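Malonyl CoA-acyl carrier protein transacylase (Bartonella henselae, PDB 3QAT) probably transfers the malonyl group from malonyl-CoA to acyl carrier protein, supplying the chain-extending units of fatty acid biosynthesis. Local coordinates at residues A75-R78 with V79-L83. Sequence-based numbering, arbitrary orientation.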
loop_
_atom_site.group_PDB
_atom_site.type_symbol
_atom_site.label_atom_id
_atom_site.label_comp_id
_atom_site.label_asym_id
_atom_site.label_seq_id
_atom_site.Cartn_x
_atom_site.Cartn_y
_atom_site.Cartn_z
ATOM N N ALA A 75 10.016 -8.496 -6.998
ATOM C CA ALA A 75 10.340 -9.481 -8.056
ATOM C C ALA A 75 10.097 -8.843 -9.439
ATOM O O ALA A 75 10.947 -8.944 -10.336
ATOM C CB ALA A 75 9.488 -10.748 -7.909
ATOM N N VAL A 76 8.958 -8.180 -9.613
ATOM C CA VAL A 76 8.698 -7.464 -10.873
ATOM C C VAL A 76 9.782 -6.408 -11.155
ATOM O O VAL A 76 10.315 -6.354 -12.285
ATOM C CB VAL A 76 7.304 -6.829 -10.888
ATOM C CG1 VAL A 76 7.132 -5.925 -12.137
ATOM C CG2 VAL A 76 6.245 -7.913 -10.860
ATOM N N ILE A 77 10.136 -5.597 -10.151
ATOM C CA ILE A 77 11.172 -4.567 -10.339
ATOM C C ILE A 77 12.491 -5.203 -10.791
ATOM O O ILE A 77 13.151 -4.707 -11.728
ATOM C CB ILE A 77 11.394 -3.695 -9.064
ATOM C CG1 ILE A 77 10.151 -2.829 -8.742
ATOM C CG2 ILE A 77 12.694 -2.821 -9.193
ATOM C CD1 ILE A 77 9.842 -1.684 -9.781
ATOM N N ARG A 78 12.892 -6.283 -10.116
ATOM C CA ARG A 78 14.190 -6.878 -10.441
ATOM C C ARG A 78 14.217 -7.475 -11.832
ATOM O O ARG A 78 15.240 -7.366 -12.528
ATOM C CB ARG A 78 14.608 -7.926 -9.415
ATOM C CG ARG A 78 14.844 -7.328 -8.070
ATOM C CD ARG A 78 16.244 -6.797 -7.960
ATOM N NE ARG A 78 16.497 -6.318 -6.599
ATOM C CZ ARG A 78 16.907 -7.095 -5.587
ATOM N NH1 ARG A 78 17.074 -8.402 -5.739
ATOM N NH2 ARG A 78 17.128 -6.558 -4.412
ATOM N N VAL A 79 13.118 -8.113 -12.238
ATOM C CA VAL A 79 13.014 -8.595 -13.630
ATOM C C VAL A 79 13.112 -7.433 -14.630
ATOM O O VAL A 79 13.883 -7.507 -15.592
ATOM C CB VAL A 79 11.724 -9.438 -13.867
ATOM C CG1 VAL A 79 11.548 -9.780 -15.371
ATOM C CG2 VAL A 79 11.755 -10.711 -13.043
ATOM N N MET A 80 12.363 -6.346 -14.394
ATOM C CA MET A 80 12.444 -5.167 -15.256
ATOM C C MET A 80 13.868 -4.610 -15.339
ATOM O O MET A 80 14.362 -4.276 -16.433
ATOM C CB MET A 80 11.488 -4.062 -14.786
ATOM C CG MET A 80 10.020 -4.462 -14.901
ATOM S SD MET A 80 8.917 -3.110 -14.382
ATOM C CE MET A 80 8.888 -2.037 -15.814
ATOM N N GLU A 81 14.534 -4.497 -14.192
ATOM C CA GLU A 81 15.915 -4.031 -14.174
ATOM C C GLU A 81 16.858 -4.944 -14.957
ATOM O O GLU A 81 17.721 -4.438 -15.689
ATOM C CB GLU A 81 16.398 -3.802 -12.746
ATOM C CG GLU A 81 15.647 -2.648 -12.090
ATOM C CD GLU A 81 16.013 -2.486 -10.637
ATOM O OE1 GLU A 81 16.328 -3.498 -9.960
ATOM O OE2 GLU A 81 15.955 -1.328 -10.170
ATOM N N GLN A 82 16.695 -6.267 -14.859
ATOM C CA GLN A 82 17.571 -7.166 -15.641
ATOM C C GLN A 82 17.363 -6.955 -17.141
ATOM O O GLN A 82 18.307 -7.070 -17.946
ATOM C CB GLN A 82 17.359 -8.648 -15.285
ATOM C CG GLN A 82 18.329 -9.542 -16.056
ATOM C CD GLN A 82 18.588 -10.911 -15.435
ATOM O OE1 GLN A 82 18.146 -11.218 -14.323
ATOM N NE2 GLN A 82 19.331 -11.747 -16.170
ATOM N N LEU A 83 16.124 -6.632 -17.499
ATOM C CA LEU A 83 15.750 -6.375 -18.893
ATOM C C LEU A 83 16.028 -4.941 -19.363
ATOM O O LEU A 83 15.624 -4.563 -20.470
ATOM C CB LEU A 83 14.292 -6.785 -19.146
ATOM C CG LEU A 83 14.039 -8.287 -18.971
ATOM C CD1 LEU A 83 12.541 -8.615 -19.072
ATOM C CD2 LEU A 83 14.864 -9.152 -19.936
HETATM O O HOH W 1 16.392 -3.435 -7.227
#
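In the last turns of helix 62-82, the amide hydrogens of V79, M80, E81 and Q82 bond to the carbonyl oxygens of A75, V76, I77 and R78, and from M80 onward the bonds bend, from 172° at the M80 amide to 155° at that of Q82. One more such bond, L83 N to V79 O, closes the helix as L83 leaves helical geometry.

This regular spacing sets R78 and E81 three residues apart, near enough that their opposite charges probably attract, though too far apart for a salt bridge: R78 NE stays 4.4 Å from E81 OE1. A water joins them instead, accepting from R78 NE at 3.0 Å and donating to E81 OE1 at 2.7 Å. It sits at the edge of the guanidinium, in its plane, and the carboxylate is turned nearly coplanar with that group. The bend of the arginine chain at chi2 (-85°) brings R78 CD to 3.9 Å from E81 OE1. E81 also leans over I77, whose CG2, anti to the backbone N, lies 3.6 Å from E81 CD.

On a buried side, V76 and M80 run alongside each other, V76 CG1 to M80 SD 4.0 Å. V79 CG2 rests near A75 O. Around them, M80 and I77 meet F9 of the parallel sheet, A75 packs on helix 30-43, and V79 reaches I309 of helix 306-316.

This amphipathic helix end in an acyl transferase domain exemplifies how i, i+3 and i, i+4 spacing sorts side chains: apolar residues face the sheet and neighbouring helices, while a water-bridged Arg-Glu pair occupies the partly exposed flank.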